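Local coordinates for endoglucanase, family GH5 (Zobellia galactanivorans, PDB 6GL2), which probably hydrolyses beta-glucan chains of hemicelluloses, such as mixed-linked glucan, at residues E99-I104 with G142-F147; L19-G24 with F59-L64; N83-V88 with A135-T140. All blocks are in the same frame, centred on the assembly; numbering follows the deposited sequence. Where two conformers were deposited one is given.

Interaction 1. Residues E99-I104 with G142-F147; sequences EMYVII and GDYLIF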
loop_
_atom_site.group_PDB
_atom_site.type_symbol
_atom_site.label_atom_id
_atom_site.label_comp_id
_atom_site.label_asym_id
_atom_site.label_seq_id
_atom_site.Cartn_x
_atom_site.Cartn_y
_atom_site.Cartn_z
ATOM N N GLU A 99 -9.497 7.356 14.931
ATOM C CA GLU A 99 -8.250 7.096 15.604
ATOM C C GLU A 99 -7.311 6.186 14.804
ATOM O O GLU A 99 -6.419 5.566 15.396
ATOM C CB GLU A 99 -8.443 6.626 17.068
ATOM C CG GLU A 99 -9.296 7.623 17.874
ATOM C CD GLU A 99 -8.653 9.001 17.832
ATOM O OE1 GLU A 99 -7.582 9.157 18.449
ATOM O OE2 GLU A 99 -9.173 9.913 17.183
ATOM N N MET A 100 -7.542 6.018 13.513
ATOM C CA MET A 100 -6.719 5.173 12.653
ATOM C C MET A 100 -5.572 5.946 12.029
ATOM O O MET A 100 -5.604 7.157 11.871
ATOM C CB MET A 100 -7.580 4.583 11.537
ATOM C CG MET A 100 -8.760 3.754 12.038
ATOM S SD MET A 100 -9.848 3.260 10.687
ATOM C CE MET A 100 -8.916 1.829 10.079
ATOM N N TYR A 101 -4.566 5.172 11.637
ATOM C CA TYR A 101 -3.550 5.620 10.708
ATOM C C TYR A 101 -4.184 5.584 9.285
ATOM O O TYR A 101 -5.031 4.708 9.058
ATOM C CB TYR A 101 -2.324 4.701 10.715
ATOM C CG TYR A 101 -1.492 4.838 11.998
ATOM C CD1 TYR A 101 -1.821 4.125 13.118
ATOM C CD2 TYR A 101 -0.487 5.713 12.047
ATOM C CE1 TYR A 101 -1.103 4.305 14.348
ATOM C CE2 TYR A 101 0.308 5.885 13.239
ATOM C CZ TYR A 101 -0.084 5.218 14.335
ATOM O OH TYR A 101 0.624 5.398 15.517
ATOM N N VAL A 102 -3.655 6.421 8.420
ATOM C CA VAL A 102 -4.192 6.449 7.030
ATOM C C VAL A 102 -2.959 6.553 6.170
ATOM O O VAL A 102 -2.095 7.428 6.324
ATOM C CB VAL A 102 -5.108 7.658 6.758
ATOM C CG1 VAL A 102 -5.374 7.744 5.269
ATOM C CG2 VAL A 102 -6.391 7.456 7.518
ATOM N N ILE A 103 -2.925 5.715 5.104
ATOM C CA ILE A 103 -1.861 5.788 4.101
ATOM C C ILE A 103 -2.531 6.290 2.792
ATOM O O ILE A 103 -3.450 5.654 2.286
ATOM C CB ILE A 103 -1.260 4.381 3.866
ATOM C CG1 ILE A 103 -0.611 3.778 5.098
ATOM C CG2 ILE A 103 -0.287 4.428 2.700
ATOM C CD1 ILE A 103 -0.583 2.244 5.059
ATOM N N ILE A 104 -1.947 7.332 2.236
ATOM C CA ILE A 104 -2.421 7.798 0.890
ATOM C C ILE A 104 -1.253 7.554 -0.074
ATOM O O ILE A 104 -0.102 7.864 0.245
ATOM C CB ILE A 104 -2.700 9.317 0.931
ATOM C CG1 ILE A 104 -3.950 9.567 1.839
ATOM C CG2 ILE A 104 -2.944 9.842 -0.493
ATOM C CD1 ILE A 104 -4.165 11.076 2.114
ATOM N N GLY A 142 -1.099 15.557 11.193
ATOM C CA GLY A 142 -0.139 14.932 12.095
ATOM C C GLY A 142 0.279 13.542 11.621
ATOM O O GLY A 142 0.018 13.153 10.461
ATOM N N ASP A 143 1.036 12.855 12.417
ATOM C CA ASP A 143 1.801 11.699 11.953
ATOM C C ASP A 143 0.985 10.387 11.834
ATOM O O ASP A 143 1.519 9.386 11.430
ATOM C CB ASP A 143 3.071 11.474 12.839
ATOM C CG ASP A 143 2.766 11.078 14.233
ATOM O OD1 ASP A 143 1.701 10.662 14.610
ATOM O OD2 ASP A 143 3.782 11.029 15.061
ATOM N N TYR A 144 -0.329 10.444 12.077
ATOM C CA TYR A 144 -1.142 9.336 11.737
ATOM C C TYR A 144 -1.407 9.280 10.223
ATOM O O TYR A 144 -1.849 8.205 9.766
ATOM C CB TYR A 144 -2.481 9.327 12.529
ATOM C CG TYR A 144 -2.306 8.839 13.965
ATOM C CD1 TYR A 144 -1.704 9.608 14.944
ATOM C CD2 TYR A 144 -2.850 7.645 14.308
ATOM C CE1 TYR A 144 -1.542 9.124 16.274
ATOM C CE2 TYR A 144 -2.738 7.151 15.636
ATOM C CZ TYR A 144 -2.080 7.910 16.540
ATOM O OH TYR A 144 -1.936 7.443 17.871
ATOM N N LEU A 145 -1.125 10.359 9.511
ATOM C CA LEU A 145 -1.205 10.322 8.044
ATOM C C LEU A 145 0.184 10.036 7.494
ATOM O O LEU A 145 1.133 10.767 7.756
ATOM C CB LEU A 145 -1.774 11.699 7.542
ATOM C CG LEU A 145 -1.932 11.775 6.038
ATOM C CD1 LEU A 145 -2.941 10.734 5.565
ATOM C CD2 LEU A 145 -2.265 13.212 5.536
ATOM N N ILE A 146 0.198 9.023 6.633
ATOM C CA ILE A 146 1.416 8.471 6.044
ATOM C C ILE A 146 1.301 8.596 4.526
ATOM O O ILE A 146 0.207 8.450 3.936
ATOM C CB ILE A 146 1.477 6.958 6.352
ATOM C CG1 ILE A 146 1.547 6.706 7.899
ATOM C CG2 ILE A 146 2.719 6.245 5.731
ATOM C CD1 ILE A 146 0.982 5.351 8.285
ATOM N N PHE A 147 2.394 9.006 3.878
ATOM C CA PHE A 147 2.405 8.984 2.406
ATOM C C PHE A 147 3.116 7.751 1.883
ATOM O O PHE A 147 4.126 7.335 2.450
ATOM C CB PHE A 147 3.179 10.177 1.851
ATOM C CG PHE A 147 2.558 11.543 2.167
ATOM C CD1 PHE A 147 1.181 11.698 2.392
ATOM C CD2 PHE A 147 3.320 12.683 2.201
ATOM C CE1 PHE A 147 0.679 12.968 2.694
ATOM C CE2 PHE A 147 2.811 13.945 2.466
ATOM C CZ PHE A 147 1.493 14.063 2.739
HETATM O O HOH W 1 -0.407 5.105 17.856
#
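Tyr-101 and Tyr-144 stack at the N-terminal end of two neighbouring parallel strands of the beta barrel, 101-105 and 145-148, with Tyr-144 in the turn just before the second. The rings form an offset stack with centroids 4.2 Å apart and planes at 22°. CD2 of Tyr-144 lies over the centre of the Tyr-101 ring. CE2 of Tyr-144 comes 3.5 Å from CE1 of Tyr-101. Both rings have CG anti to the carbonyl carbon (chi1 -72° in Tyr-101, -77° in Tyr-144); on residues level with each other across the strands, this sets one ring over the other. Their hydroxyls are joined by one water, 2.6 Å from Tyr-101 OH and 2.8 Å from Tyr-144 OH. Tyr-101 OH is also bonded to Arg-10, which forms a salt bridge with Asp-143. An alanine in place of Tyr-101 would probably leave one face of the Tyr-144 ring without its stacking partner, Arg-10 without the hydroxyl of Tyr-101, and the water held by Tyr-144 OH but no longer bridging two hydroxyls.

Beyond the rings the strands pair in regular parallel register. Val-102 N donates to Tyr-144 O, Ile-146 N to Val-102 O at 2.8 Å, and Ile-104 N to Ile-146 O. The strands belong to a beta-alpha-beta unit of the TIM barrel, with helix 117-137 as the crossover. Side chains leave the sheet on two faces. On one, Leu-145 sends CD1 between Val-102 and Ile-104, 3.9 Å from Val-102 CG1 and 3.7 Å from Ile-104 CD1. Helix 82-96 packs against Val-102 and Ile-104 on this face. On the other face, Ile-146 CD1 lies 3.9 Å from Ile-103 CG1 and also approaches Tyr-101 CD2. Phe-17 of helix 14-20 touches both Tyr-101, edge-to-face, and Ile-146.

Interaction 2. Residues L19-G24 with F59-L64; sequences LDMGAG and FKTLRL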
loop_
_atom_site.group_PDB
_atom_site.type_symbol
_atom_site.label_atom_id
_atom_site.label_comp_id
_atom_site.label_asym_id
_atom_site.label_seq_id
_atom_site.Cartn_x
_atom_site.Cartn_y
_atom_site.Cartn_z
ATOM N N LEU A 19 4.793 -0.914 14.587
ATOM C CA LEU A 19 4.021 -1.656 15.607
ATOM C C LEU A 19 2.704 -0.946 15.941
ATOM O O LEU A 19 1.639 -1.608 16.071
ATOM C CB LEU A 19 4.828 -1.895 16.891
ATOM C CG LEU A 19 6.066 -2.772 16.696
ATOM C CD1 LEU A 19 6.765 -2.855 18.041
ATOM C CD2 LEU A 19 5.719 -4.146 16.259
ATOM N N ASP A 20 2.788 0.365 16.144
ATOM C CA ASP A 20 1.556 1.137 16.496
ATOM C C ASP A 20 0.478 1.124 15.383
ATOM O O ASP A 20 -0.684 1.184 15.706
ATOM C CB ASP A 20 1.939 2.582 16.736
ATOM C CG ASP A 20 2.728 2.805 18.026
ATOM O OD1 ASP A 20 2.939 1.846 18.798
ATOM O OD2 ASP A 20 3.195 3.973 18.163
ATOM N N MET A 21 0.905 0.864 14.164
ATOM C CA MET A 21 -0.033 0.786 13.013
ATOM C C MET A 21 -0.958 -0.479 13.172
ATOM O O MET A 21 -1.961 -0.540 12.445
ATOM C CB MET A 21 0.702 0.763 11.697
ATOM C CG MET A 21 1.311 2.072 11.331
ATOM S SD MET A 21 2.342 1.973 9.848
ATOM C CE MET A 21 1.122 1.667 8.564
ATOM N N GLY A 22 -0.595 -1.500 13.986
ATOM C CA GLY A 22 -1.461 -2.582 14.169
ATOM C C GLY A 22 -1.661 -3.372 12.855
ATOM O O GLY A 22 -0.706 -3.643 12.126
ATOM N N ALA A 23 -2.918 -3.741 12.593
ATOM C CA ALA A 23 -3.296 -4.408 11.371
ATOM C C ALA A 23 -4.059 -3.419 10.513
ATOM O O ALA A 23 -4.770 -2.522 11.031
ATOM C CB ALA A 23 -4.171 -5.606 11.641
ATOM N N GLY A 24 -3.976 -3.584 9.198
ATOM C CA GLY A 24 -4.670 -2.690 8.281
ATOM C C GLY A 24 -5.553 -3.346 7.319
ATOM O O GLY A 24 -5.561 -4.564 7.091
ATOM N N PHE A 59 -9.252 -2.931 13.037
ATOM C CA PHE A 59 -8.169 -2.443 12.193
ATOM C C PHE A 59 -7.684 -1.091 12.684
ATOM O O PHE A 59 -8.528 -0.208 12.908
ATOM C CB PHE A 59 -8.650 -2.352 10.723
ATOM C CG PHE A 59 -8.928 -3.688 10.049
ATOM C CD1 PHE A 59 -7.806 -4.463 9.675
ATOM C CD2 PHE A 59 -10.170 -4.259 9.969
ATOM C CE1 PHE A 59 -8.003 -5.697 9.089
ATOM C CE2 PHE A 59 -10.386 -5.456 9.338
ATOM C CZ PHE A 59 -9.264 -6.208 8.989
ATOM N N LYS A 60 -6.403 -0.918 12.774
ATOM C CA LYS A 60 -5.815 0.310 13.222
ATOM C C LYS A 60 -5.337 1.252 12.088
ATOM O O LYS A 60 -5.145 2.424 12.275
ATOM C CB LYS A 60 -4.697 0.021 14.263
ATOM C CG LYS A 60 -4.119 1.253 14.851
ATOM C CD LYS A 60 -5.106 2.082 15.680
ATOM C CE LYS A 60 -4.485 3.251 16.498
ATOM N NZ LYS A 60 -5.450 3.894 17.392
ATOM N N THR A 61 -5.187 0.637 10.909
ATOM C CA THR A 61 -4.651 1.348 9.718
ATOM C C THR A 61 -5.602 1.160 8.546
ATOM O O THR A 61 -6.077 0.061 8.293
ATOM C CB THR A 61 -3.265 0.910 9.297
ATOM O OG1 THR A 61 -2.358 1.208 10.371
ATOM C CG2 THR A 61 -2.708 1.551 8.047
ATOM N N LEU A 62 -6.000 2.271 7.906
ATOM C CA LEU A 62 -6.642 2.308 6.635
ATOM C C LEU A 62 -5.634 2.628 5.560
ATOM O O LEU A 62 -4.971 3.658 5.592
ATOM C CB LEU A 62 -7.738 3.361 6.575
ATOM C CG LEU A 62 -8.522 3.445 5.249
ATOM C CD1 LEU A 62 -9.382 2.242 5.047
ATOM C CD2 LEU A 62 -9.292 4.759 5.133
ATOM N N ARG A 63 -5.509 1.751 4.547
ATOM C CA ARG A 63 -4.756 2.125 3.361
ATOM C C ARG A 63 -5.814 2.623 2.303
ATOM O O ARG A 63 -6.831 1.963 2.089
ATOM C CB ARG A 63 -3.905 0.979 2.782
ATOM C CG ARG A 63 -3.103 1.358 1.532
ATOM C CD ARG A 63 -1.955 0.417 1.340
ATOM N NE ARG A 63 -1.151 0.626 0.125
ATOM C CZ ARG A 63 -1.367 -0.003 -1.042
ATOM N NH1 ARG A 63 -2.369 -0.770 -1.228
ATOM N NH2 ARG A 63 -0.455 0.118 -1.987
ATOM N N LEU A 64 -5.560 3.831 1.841
ATOM C CA LEU A 64 -6.439 4.605 0.969
ATOM C C LEU A 64 -5.714 4.777 -0.354
ATOM O O LEU A 64 -5.072 5.802 -0.646
ATOM C CB LEU A 64 -6.712 5.981 1.661
ATOM C CG LEU A 64 -7.566 6.960 0.889
ATOM C CD1 LEU A 64 -8.836 6.273 0.387
ATOM C CD2 LEU A 64 -7.848 8.175 1.821
#
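Thr-61 is gripped closely by the chain that leaves helix 14-20. Its OG1 donates to Met-21 O at 2.7 Å, in the carbonyl plane and on a lone pair. The hydroxyl is anti to the carbonyl carbon (chi1 -62°), and this leaves CG2 to meet Met-21 CE at 3.9 Å. The Met-21 chain bends at chi3 to bring its methyl there.

Ala-23 O accepts two backbone N-H groups, Lys-60 N at 2.9 Å and Thr-61 N at 3.2 Å. The second donor is tilted 31° from the carbonyl plane. Here the first strand of the TIM barrel, 24-26, starts beside the second, 61-64, and Gly-24 forms a parallel bridge with Thr-61. Gly-24 CA lies 3.1 Å from Thr-61 O, and a CB there would be tight against that oxygen. The Phe-59 ring has Ala-23 C and Gly-24 N in plane at its edge. Its CE1 is 3.4 Å from Gly-24 O, and helix 329-336 packs on the ring. Packing is also close at Gly-22, which has positive phi (65°) and where a CB would clash with Lys-60 CB. Lys-60 CB itself rests 3.3 Å from Met-21 O.

The loose side is the Lys-60 chain beyond CG, at the partly exposed rim. CG still lies near Asp-20 O. The rest of the chain then leads away, and NZ bonds to Glu-99 O.

Interaction 3. Residues N83-V88 with A135-T140; sequences NWLDKV and ANRFKT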
loop_
_atom_site.group_PDB
_atom_site.type_symbol
_atom_site.label_atom_id
_atom_site.label_comp_id
_atom_site.label_asym_id
_atom_site.label_seq_id
_atom_site.Cartn_x
_atom_site.Cartn_y
_atom_site.Cartn_z
ATOM N N ASN A 83 -11.361 19.282 -6.407
ATOM C CA ASN A 83 -12.402 18.491 -5.879
ATOM C C ASN A 83 -12.046 17.012 -5.677
ATOM O O ASN A 83 -12.697 16.346 -4.875
ATOM C CB ASN A 83 -13.730 18.697 -6.640
ATOM C CG ASN A 83 -13.695 18.264 -8.094
ATOM O OD1 ASN A 83 -12.691 17.830 -8.644
ATOM N ND2 ASN A 83 -14.881 18.386 -8.741
ATOM N N TRP A 84 -11.051 16.544 -6.414
ATOM C CA TRP A 84 -10.512 15.192 -6.210
ATOM C C TRP A 84 -9.738 15.141 -4.901
ATOM O O TRP A 84 -9.917 14.210 -4.099
ATOM C CB TRP A 84 -9.707 14.800 -7.429
ATOM C CG TRP A 84 -9.225 13.377 -7.367
ATOM C CD1 TRP A 84 -7.954 12.934 -7.264
ATOM C CD2 TRP A 84 -10.062 12.202 -7.395
ATOM N NE1 TRP A 84 -7.903 11.579 -7.330
ATOM C CE2 TRP A 84 -9.167 11.069 -7.360
ATOM C CE3 TRP A 84 -11.386 11.977 -7.445
ATOM C CZ2 TRP A 84 -9.644 9.770 -7.486
ATOM C CZ3 TRP A 84 -11.849 10.647 -7.520
ATOM C CH2 TRP A 84 -11.002 9.585 -7.537
ATOM N N LEU A 85 -8.858 16.126 -4.694
ATOM C CA LEU A 85 -8.212 16.225 -3.401
ATOM C C LEU A 85 -9.225 16.277 -2.274
ATOM O O LEU A 85 -8.948 15.713 -1.217
ATOM C CB LEU A 85 -7.251 17.413 -3.363
ATOM C CG LEU A 85 -5.980 17.272 -4.167
ATOM C CD1 LEU A 85 -5.320 18.596 -4.490
ATOM C CD2 LEU A 85 -4.967 16.458 -3.446
ATOM N N ASP A 86 -10.314 17.009 -2.490
ATOM C CA ASP A 86 -11.329 17.107 -1.450
ATOM C C ASP A 86 -11.841 15.698 -1.084
ATOM O O ASP A 86 -12.080 15.427 0.106
ATOM C CB ASP A 86 -12.493 17.990 -1.879
ATOM C CG ASP A 86 -12.164 19.468 -1.924
ATOM O OD1 ASP A 86 -11.170 19.956 -1.483
ATOM O OD2 ASP A 86 -13.027 20.162 -2.613
ATOM N N LYS A 87 -12.157 14.910 -2.097
ATOM C CA LYS A 87 -12.629 13.544 -1.856
ATOM C C LYS A 87 -11.637 12.673 -1.094
ATOM O O LYS A 87 -12.039 11.916 -0.214
ATOM C CB LYS A 87 -13.064 12.874 -3.134
ATOM C CG LYS A 87 -14.273 13.526 -3.794
ATOM C CD LYS A 87 -14.546 12.905 -5.149
ATOM C CE LYS A 87 -16.036 12.847 -5.391
ATOM N NZ LYS A 87 -16.457 11.960 -6.538
ATOM N N VAL A 88 -10.395 12.732 -1.511
ATOM C CA VAL A 88 -9.376 12.000 -0.822
ATOM C C VAL A 88 -9.340 12.426 0.644
ATOM O O VAL A 88 -9.245 11.610 1.572
ATOM C CB VAL A 88 -8.008 12.132 -1.510
ATOM C CG1 VAL A 88 -6.915 11.470 -0.648
ATOM C CG2 VAL A 88 -8.054 11.649 -2.944
ATOM N N ALA A 135 1.361 16.587 -1.130
ATOM C CA ALA A 135 1.942 16.873 0.111
ATOM C C ALA A 135 1.441 18.218 0.663
ATOM O O ALA A 135 1.198 18.346 1.867
ATOM C CB ALA A 135 3.474 16.928 -0.097
ATOM N N ASN A 136 1.314 19.251 -0.181
ATOM C CA ASN A 136 0.856 20.544 0.334
ATOM C C ASN A 136 -0.598 20.487 0.783
ATOM O O ASN A 136 -0.908 21.093 1.801
ATOM C CB ASN A 136 1.126 21.665 -0.694
ATOM C CG ASN A 136 2.589 22.163 -0.645
ATOM O OD1 ASN A 136 3.151 22.141 0.455
ATOM N ND2 ASN A 136 3.131 22.637 -1.724
ATOM N N ARG A 137 -1.453 19.671 0.137
ATOM C CA ARG A 137 -2.798 19.578 0.617
ATOM C C ARG A 137 -2.836 19.067 2.033
ATOM O O ARG A 137 -3.654 19.522 2.834
ATOM C CB ARG A 137 -3.657 18.691 -0.311
ATOM C CG ARG A 137 -4.992 18.394 0.284
ATOM C CD ARG A 137 -5.886 19.573 0.465
ATOM N NE ARG A 137 -6.490 20.088 -0.754
ATOM C CZ ARG A 137 -7.757 20.050 -1.081
ATOM N NH1 ARG A 137 -8.623 19.313 -0.438
ATOM N NH2 ARG A 137 -8.158 20.643 -2.211
ATOM N N PHE A 138 -1.991 18.064 2.324
ATOM C CA PHE A 138 -2.015 17.374 3.561
ATOM C C PHE A 138 -0.998 17.786 4.622
ATOM O O PHE A 138 -0.750 17.123 5.608
ATOM C CB PHE A 138 -1.931 15.866 3.302
ATOM C CG PHE A 138 -3.168 15.309 2.584
ATOM C CD1 PHE A 138 -4.324 15.104 3.322
ATOM C CD2 PHE A 138 -3.200 15.078 1.242
ATOM C CE1 PHE A 138 -5.482 14.679 2.710
ATOM C CE2 PHE A 138 -4.395 14.666 0.603
ATOM C CZ PHE A 138 -5.520 14.453 1.373
ATOM N N LYS A 139 -0.325 18.888 4.355
ATOM C CA LYS A 139 0.847 19.303 5.135
ATOM C C LYS A 139 0.640 19.523 6.580
ATOM O O LYS A 139 1.490 19.140 7.385
ATOM C CB LYS A 139 1.451 20.565 4.542
ATOM C CG LYS A 139 2.786 21.016 5.171
ATOM C CD LYS A 139 3.738 21.719 4.152
ATOM C CE LYS A 139 3.168 22.988 3.597
ATOM N NZ LYS A 139 4.068 23.706 2.658
ATOM N N THR A 140 -0.539 19.936 6.991
ATOM C CA THR A 140 -0.762 20.238 8.417
ATOM C C THR A 140 -1.214 19.046 9.188
ATOM O O THR A 140 -1.370 19.091 10.423
ATOM C CB THR A 140 -1.739 21.353 8.627
ATOM O OG1 THR A 140 -3.068 20.976 8.205
ATOM C CG2 THR A 140 -1.216 22.665 7.997
#
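The Arg-137 guanidinium has Leu-85 CB over the centre of one face, and Asp-86 at its edge. This joins two outer helices of the TIM barrel, 82-96 and the end of 117-137. Leu-85 CB is 3.5 Å from Arg-137 CZ. Leu-85 CD2 approaches the other end of the same side chain, 4.1 Å from Arg-137 CB. The arginine bends at chi2 (65°) and chi3 (75°), and these turns lay the flat group across Leu-85.

The Phe-138 ring has CG of its own neighbour Arg-137 over one face, offset toward the rim. Val-88 CG1 meets Phe-138 CZ at 3.9 Å, the two side chains crossing at about a right angle. Ile-104 of strand 101-105 also touches this ring, so the apolar layer continues to the barrel wall.

The polar side of the contact is a salt bridge at the exposed Asp-86. Arg-137 NH1 has a second acidic partner in Glu-89, so two carboxylates probably share the arginine's charge. The carboxylate of Asp-86 and the guanidinium are turned 45° apart. Asp-86 OD1 takes both end nitrogens: NH1 at 2.8 Å on its anti lone pair, and NH2 at 3.2 Å from above the carboxylate plane.

Overall arrangement
Interactions 1 and 2 belong to the barrel wall, with centres about 9 Å apart, and are mostly buried. They share a seam, since strands 61-64 and 101-105 are neighbours; Ile-103 O and Leu-64 N probably bond across it. Backbone hydrogen bonds run through both, joined by a ring stack in interaction 1 and by a threonine hydroxyl in the less regular interaction 2. The centre of interaction 3 is about 18 Å from the centre of the chain, and it relies on side chains alone. It is buried at Leu-85, Val-88 and Phe-138, with an exposed rim at Asp-86. Phe-138 packs on Leu-145 and Ile-104 of interaction 1. Interaction 2 reaches it where Leu-64 touches Val-88.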